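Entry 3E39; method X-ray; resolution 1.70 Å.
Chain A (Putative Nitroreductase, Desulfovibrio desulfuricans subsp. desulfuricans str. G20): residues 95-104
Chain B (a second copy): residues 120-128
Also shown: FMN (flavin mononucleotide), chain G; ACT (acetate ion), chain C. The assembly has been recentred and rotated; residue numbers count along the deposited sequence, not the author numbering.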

ATOM      1  N   VAL A  95       2.895  13.339  -3.103  1.00  8.05           N
ATOM      2  CA  VAL A  95       2.029  12.252  -3.595  1.00 10.28           C
ATOM      3  C   VAL A  95       2.702  10.879  -3.404  1.00  7.85           C
ATOM      4  O   VAL A  95       2.089   9.979  -2.820  1.00  8.45           O
ATOM      5  CB  VAL A  95       1.643  12.427  -5.074  1.00 10.59           C
ATOM      6  CG1 VAL A  95       1.078  11.115  -5.636  1.00  7.31           C
ATOM      7  CG2 VAL A  95       0.646  13.615  -5.220  1.00 14.23           C
ATOM      8  N   LYS A  96       3.925  10.730  -3.910  1.00  7.11           N
ATOM      9  CA  LYS A  96       4.645   9.445  -3.847  1.00  9.10           C
ATOM     10  C   LYS A  96       4.942   8.963  -2.421  1.00  9.47           C
ATOM     11  O   LYS A  96       4.966   7.767  -2.154  1.00  7.70           O
ATOM     12  CB  LYS A  96       5.904   9.488  -4.714  1.00  9.22           C
ATOM     13  CG  LYS A  96       5.562   9.646  -6.202  1.00 15.06           C
ATOM     14  CD  LYS A  96       6.810   9.683  -7.046  1.00 17.44           C
ATOM     15  CE  LYS A  96       6.713  10.688  -8.112  1.00 11.11           C
ATOM     16  NZ  LYS A  96       7.895  10.690  -8.982  1.00 12.77           N
ATOM     17  N   ASP A  97       5.177   9.899  -1.512  1.00  7.12           N
ATOM     18  CA  ASP A  97       5.454   9.553  -0.109  1.00  4.96           C
ATOM     19  C   ASP A  97       4.143   9.193   0.613  1.00  5.92           C
ATOM     20  O   ASP A  97       4.127   8.297   1.474  1.00  5.38           O
ATOM     21  CB  ASP A  97       6.252  10.671   0.574  1.00  7.68           C
ATOM     22  CG  ASP A  97       7.704  10.706   0.137  1.00  8.23           C
ATOM     23  OD1 ASP A  97       8.316   9.641  -0.095  1.00 10.21           O
ATOM     24  OD2 ASP A  97       8.247  11.823   0.027  1.00 10.71           O
ATOM     25  N   HIS A  98       3.038   9.849   0.229  1.00  5.05           N
ATOM     26  CA  HIS A  98       1.721   9.405   0.737  1.00  4.35           C
ATOM     27  C   HIS A  98       1.459   7.966   0.237  1.00  3.09           C
ATOM     28  O   HIS A  98       0.964   7.113   1.005  1.00  6.73           O
ATOM     29  CB  HIS A  98       0.579  10.337   0.343  1.00  3.47           C
ATOM     30  CG  HIS A  98       0.615  11.658   1.040  1.00  8.50           C
ATOM     31  ND1 HIS A  98       0.655  11.772   2.418  1.00  7.22           N
ATOM     32  CD2 HIS A  98       0.596  12.919   0.551  1.00  8.66           C
ATOM     33  CE1 HIS A  98       0.701  13.059   2.742  1.00 11.98           C
ATOM     34  NE2 HIS A  98       0.671  13.773   1.630  1.00  7.56           N
ATOM     35  N   GLN A  99       1.785   7.688  -1.031  1.00  6.57           N
ATOM     36  CA  GLN A  99       1.602   6.346  -1.582  1.00  6.93           C
ATOM     37  C   GLN A  99       2.455   5.348  -0.798  1.00  4.94           C
ATOM     38  O   GLN A  99       1.998   4.253  -0.427  1.00  7.06           O
ATOM     39  CB  GLN A  99       1.997   6.285  -3.066  1.00  8.28           C
ATOM     40  CG  GLN A  99       1.092   7.052  -4.001  1.00  8.51           C
ATOM     41  CD  GLN A  99       1.674   7.134  -5.408  1.00  7.75           C
ATOM     42  OE1 GLN A  99       2.866   6.932  -5.596  1.00  7.58           O
ATOM     43  NE2 GLN A  99       0.832   7.496  -6.399  1.00  7.45           N
ATOM     44  N   ALA A 100       3.674   5.745  -0.467  1.00  4.69           N
ATOM     45  CA  ALA A 100       4.559   4.869   0.311  1.00  7.51           C
ATOM     46  C   ALA A 100       3.978   4.598   1.701  1.00  6.78           C
ATOM     47  O   ALA A 100       4.080   3.474   2.191  1.00  5.95           O
ATOM     48  CB  ALA A 100       5.914   5.458   0.442  1.00  6.18           C
ATOM     49  N   ALA A 101       3.359   5.622   2.315  1.00  6.98           N
ATOM     50  CA  ALA A 101       2.730   5.474   3.631  1.00  5.30           C
ATOM     51  C   ALA A 101       1.589   4.473   3.498  1.00  6.48           C
ATOM     52  O   ALA A 101       1.415   3.620   4.360  1.00  6.16           O
ATOM     53  CB  ALA A 101       2.238   6.805   4.182  1.00  5.27           C
ATOM     54  N   GLY A 102       0.845   4.560   2.389  1.00  4.14           N
ATOM     55  CA  GLY A 102      -0.239   3.610   2.087  1.00  6.60           C
ATOM     56  C   GLY A 102       0.285   2.179   1.963  1.00  5.35           C
ATOM     57  O   GLY A 102      -0.325   1.207   2.492  1.00  6.33           O
ATOM     58  N   ALA A 103       1.439   2.040   1.310  1.00  8.18           N
ATOM     59  CA  ALA A 103       2.050   0.706   1.127  1.00  9.15           C
ATOM     60  C   ALA A 103       2.516   0.154   2.474  1.00  7.73           C
ATOM     61  O   ALA A 103       2.374  -1.054   2.750  1.00  7.60           O
ATOM     62  CB  ALA A 103       3.179   0.760   0.125  1.00  9.53           C
ATOM     63  N   ALA A 104       3.055   1.025   3.332  1.00  8.95           N
ATOM     64  CA  ALA A 104       3.461   0.634   4.685  1.00  5.91           C
ATOM     65  C   ALA A 104       2.249   0.211   5.519  1.00  7.29           C
ATOM     66  O   ALA A 104       2.272  -0.825   6.169  1.00  7.12           O
ATOM     67  CB  ALA A 104       4.187   1.778   5.380  1.00  6.61           C
TER
ATOM     68  N   VAL B 120       8.514  -4.124 -10.385  1.00  7.76           N
ATOM     69  CA  VAL B 120       9.044  -2.897  -9.827  1.00  6.69           C
ATOM     70  C   VAL B 120       8.061  -1.757  -9.981  1.00  7.36           C
ATOM     71  O   VAL B 120       7.479  -1.579 -11.031  1.00  6.82           O
ATOM     72  CB  VAL B 120      10.429  -2.475 -10.380  1.00  8.27           C
ATOM     73  CG1 VAL B 120      10.376  -2.265 -11.900  1.00  5.07           C
ATOM     74  CG2 VAL B 120      10.907  -1.182  -9.660  1.00  7.89           C
ATOM     75  N   TRP B 121       7.853  -1.045  -8.873  1.00  7.53           N
ATOM     76  CA  TRP B 121       7.023   0.147  -8.810  1.00  8.67           C
ATOM     77  C   TRP B 121       7.770   1.271  -9.525  1.00  7.47           C
ATOM     78  O   TRP B 121       8.889   1.634  -9.111  1.00  8.69           O
ATOM     79  CB  TRP B 121       6.879   0.542  -7.334  1.00  9.45           C
ATOM     80  CG  TRP B 121       5.985   1.687  -7.015  1.00  9.18           C
ATOM     81  CD1 TRP B 121       5.732   2.800  -7.768  1.00  7.73           C
ATOM     82  CD2 TRP B 121       5.291   1.878  -5.785  1.00  6.88           C
ATOM     83  NE1 TRP B 121       4.911   3.649  -7.090  1.00 10.35           N
ATOM     84  CE2 TRP B 121       4.630   3.109  -5.864  1.00 12.24           C
ATOM     85  CE3 TRP B 121       5.148   1.116  -4.630  1.00  9.06           C
ATOM     86  CZ2 TRP B 121       3.829   3.582  -4.834  1.00  7.48           C
ATOM     87  CZ3 TRP B 121       4.369   1.599  -3.615  1.00  8.23           C
ATOM     88  CH2 TRP B 121       3.711   2.807  -3.726  1.00  9.08           C
ATOM     89  N   LEU B 122       7.207   1.801 -10.616  1.00  8.78           N
ATOM     90  CA  LEU B 122       7.807   2.952 -11.323  1.00  7.76           C
ATOM     91  C   LEU B 122       6.982   4.199 -11.071  1.00  8.24           C
ATOM     92  O   LEU B 122       5.821   4.288 -11.470  1.00  9.37           O
ATOM     93  CB  LEU B 122       7.950   2.709 -12.831  1.00  7.54           C
ATOM     94  CG  LEU B 122       8.767   1.498 -13.316  1.00 10.15           C
ATOM     95  CD1 LEU B 122       8.701   1.346 -14.851  1.00 12.83           C
ATOM     96  CD2 LEU B 122      10.255   1.536 -12.830  1.00  8.66           C
ATOM     97  N   GLY B 123       7.611   5.156 -10.401  1.00 11.00           N
ATOM     98  CA  GLY B 123       6.986   6.445 -10.060  1.00  7.78           C
ATOM     99  C   GLY B 123       7.609   7.624 -10.787  1.00  8.95           C
ATOM    100  O   GLY B 123       6.945   8.667 -10.929  1.00  7.14           O
ATOM    101  N   GLU B 124       8.854   7.513 -11.258  1.00  9.28           N
ATOM    102  CA  GLU B 124       9.454   8.655 -11.985  1.00  9.25           C
ATOM    103  C   GLU B 124       8.601   9.030 -13.213  1.00  9.42           C
ATOM    104  O   GLU B 124       8.470  10.197 -13.585  1.00 12.76           O
ATOM    105  CB  GLU B 124      10.905   8.366 -12.388  1.00  9.66           C
ATOM    106  CG  GLU B 124      11.661   9.567 -13.016  1.00 11.91           C
ATOM    107  CD  GLU B 124      11.369   9.790 -14.466  1.00 22.64           C
ATOM    108  OE1 GLU B 124      11.056   8.802 -15.163  1.00 18.62           O
ATOM    109  OE2 GLU B 124      11.457  10.975 -14.895  1.00 19.52           O
ATOM    110  N   ILE B 125       8.056   8.000 -13.839  1.00 10.08           N
ATOM    111  CA  ILE B 125       7.222   8.141 -15.039  1.00 10.76           C
ATOM    112  C   ILE B 125       6.019   9.059 -14.830  1.00  8.56           C
ATOM    113  O   ILE B 125       5.582   9.748 -15.775  1.00 11.86           O
ATOM    114  CB  ILE B 125       6.816   6.750 -15.581  1.00  9.01           C
ATOM    115  CG1 ILE B 125       6.252   6.872 -17.003  1.00  9.63           C
ATOM    116  CG2 ILE B 125       5.861   6.020 -14.595  1.00  7.63           C
ATOM    117  CD1 ILE B 125       6.028   5.502 -17.699  1.00 10.04           C
ATOM    118  N   ILE B 126       5.488   9.121 -13.606  1.00 10.47           N
ATOM    119  CA  ILE B 126       4.278   9.927 -13.367  1.00  9.30           C
ATOM    120  C   ILE B 126       4.546  11.421 -13.445  1.00  9.64           C
ATOM    121  O   ILE B 126       3.612  12.200 -13.588  1.00 11.63           O
ATOM    122  CB  ILE B 126       3.503   9.553 -12.064  1.00  8.26           C
ATOM    123  CG1 ILE B 126       4.104  10.187 -10.815  1.00 10.70           C
ATOM    124  CG2 ILE B 126       3.352   7.995 -11.919  1.00  8.73           C
ATOM    125  CD1 ILE B 126       3.207  10.080  -9.570  1.00  9.30           C
ATOM    126  N   ASN B 127       5.817  11.811 -13.354  1.00 12.21           N
ATOM    127  CA  ASN B 127       6.208  13.201 -13.449  1.00 12.88           C
ATOM    128  C   ASN B 127       5.838  13.759 -14.840  1.00 12.96           C
ATOM    129  O   ASN B 127       5.675  14.962 -15.005  1.00 12.66           O
ATOM    130  CB  ASN B 127       7.711  13.348 -13.248  1.00 13.62           C
ATOM    131  CG  ASN B 127       8.180  12.980 -11.829  1.00 12.87           C
ATOM    132  OD1 ASN B 127       7.376  12.746 -10.911  1.00 16.30           O
ATOM    133  ND2 ASN B 127       9.498  12.949 -11.649  1.00 16.80           N
ATOM    134  N   GLN B 128       5.749  12.867 -15.826  1.00 12.36           N
ATOM    135  CA  GLN B 128       5.443  13.225 -17.205  1.00 11.05           C
ATOM    136  C   GLN B 128       3.977  12.986 -17.563  1.00 11.63           C
ATOM    137  O   GLN B 128       3.620  12.985 -18.741  1.00 13.09           O
ATOM    138  CB  GLN B 128       6.358  12.462 -18.164  1.00 11.12           C
ATOM    139  CG  GLN B 128       7.816  12.899 -18.198  1.00 14.75           C
ATOM    140  CD  GLN B 128       8.583  12.656 -16.899  1.00 14.94           C
ATOM    141  OE1 GLN B 128       8.980  13.612 -16.229  1.00 17.07           O
ATOM    142  NE2 GLN B 128       8.827  11.371 -16.549  1.00 13.26           N
TER
HETATM  143  N1  FMN G 200      12.396   2.140  -8.829  1.00 10.51           N
HETATM  144  C2  FMN G 200      12.875   2.466 -10.075  1.00 11.64           C
HETATM  145  O2  FMN G 200      13.738   1.769 -10.550  1.00 11.59           O
HETATM  146  N3  FMN G 200      12.380   3.528 -10.800  1.00 10.32           N
HETATM  147  C4  FMN G 200      11.374   4.320 -10.318  1.00 11.89           C
HETATM  148  O4  FMN G 200      10.759   5.045 -11.101  1.00 11.52           O
HETATM  149  C4A FMN G 200      10.878   4.028  -9.062  1.00  8.19           C
HETATM  150  N5  FMN G 200       9.875   4.794  -8.542  1.00  7.53           N
HETATM  151  C5A FMN G 200       9.355   4.476  -7.305  1.00  6.07           C
HETATM  152  C6  FMN G 200       8.358   5.285  -6.802  1.00  8.45           C
HETATM  153  C7  FMN G 200       7.793   4.995  -5.560  1.00  8.49           C
HETATM  154  C7M FMN G 200       6.742   5.895  -4.969  1.00  4.42           C
HETATM  155  C8  FMN G 200       8.235   3.910  -4.807  1.00 10.76           C
HETATM  156  C8M FMN G 200       7.471   3.450  -3.575  1.00  9.13           C
HETATM  157  C9  FMN G 200       9.256   3.125  -5.302  1.00  7.13           C
HETATM  158  C9A FMN G 200       9.842   3.402  -6.555  1.00  7.95           C
HETATM  159  N10 FMN G 200      10.868   2.608  -7.100  1.00  7.90           N
HETATM  160  C10 FMN G 200      11.373   2.924  -8.325  1.00  8.64           C
HETATM  161  C1' FMN G 200      11.410   1.399  -6.394  1.00  8.44           C
HETATM  162  C2' FMN G 200      12.283   1.824  -5.208  1.00  8.96           C
HETATM  163  O2' FMN G 200      13.518   2.325  -5.673  1.00  8.44           O
HETATM  164  C3' FMN G 200      12.433   0.656  -4.241  1.00  5.35           C
HETATM  165  O3' FMN G 200      11.215   0.293  -3.673  1.00  7.38           O
HETATM  166  C4' FMN G 200      13.437   0.951  -3.116  1.00  8.16           C
HETATM  167  O4' FMN G 200      14.727   1.172  -3.670  1.00  9.42           O
HETATM  168  C5' FMN G 200      13.551  -0.217  -2.155  1.00  7.98           C
HETATM  169  O5' FMN G 200      13.877  -1.418  -2.846  1.00  8.83           O
HETATM  170  P   FMN G 200      12.946  -2.700  -2.711  1.00  8.67           P
HETATM  171  O1P FMN G 200      13.697  -3.875  -3.291  1.00  7.37           O
HETATM  172  O2P FMN G 200      11.663  -2.378  -3.457  1.00  7.51           O
HETATM  173  O3P FMN G 200      12.640  -2.960  -1.265  1.00 10.85           O
HETATM  174  C   ACT C 178      10.932   8.818  -8.599  1.00 17.71           C
HETATM  175  O   ACT C 178       9.803   8.556  -8.150  1.00 15.64           O
HETATM  176  OXT ACT C 178      11.023   9.849  -9.284  1.00 23.06           O
HETATM  177  CH3 ACT C 178      12.109   7.925  -8.329  1.00 18.68           C
HETATM  178  O   HOH W   1       4.359   6.422  -7.865  1.00  8.43           O

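How do the two backbones meet? Residues 95-104 of chain A lie within one helix, and its backbone hydrogen bonds follow the i to i+4 pattern, as from A:Gln99 N to A:Val95 O at 2.9 Å, while chain B supplies the end of a strand, 120-122, and a 3-10 segment, 124-127. Helix and strand run at 151°, nearly antiparallel, but their axes come no closer than 12.3 Å. Side chains fill the space between them; the backbones come nearer at A:Lys96 and B:Gly123, whose CA atoms are 7.3 Å apart. A:Lys96, A:Gln99 and A:Ala103, spaced about a turn apart, all point toward chain B.

Why does A:Lys96 dominate the contact? Its long chain carries its NZ to the loop and 3-10 segment, where A:Lys96 NZ donates to B:Gly123 O at 3.0 Å and to B:Asn127 OD1 at 2.9 Å. B:Asn127 starts sideways, yet its amide end comes nearer and delivers that oxygen. The aliphatic part of the lysine is used too: A:Lys96 CE packs 3.8 Å from B:Ile126 CG1. A bound acetate, probably from the crystallisation liquor, accepts a further bond from A:Lys96 NZ through its O atom at 3.0 Å.

What does B:Trp121 rest against? The indole edge meets the helix, with B:Trp121 CZ3 4.0 Å from A:Ala103 CB and B:Trp121 CZ2 3.6 Å from A:Gln99 OE1. The alanine methyl gives the ring an apolar neighbour at its edge. One buried polar pair is joined by water 1, which donates to A:Gln99 OE1 at 2.8 Å and accepts from B:Trp121 NE1 at 2.9 Å.

Where does the flavin enter? FMN C8M lies over one face of B:Trp121, and FMN C7M sits 3.7 Å from A:Lys96 CB, so the cofactor touches both chains. FMN O4 accepts from B:Glu124 N at 3.1 Å and B:Gly123 N at 3.2 Å. Glycine suits this turn, since a CB at B:Gly123 would fall 2.6 Å from FMN C6.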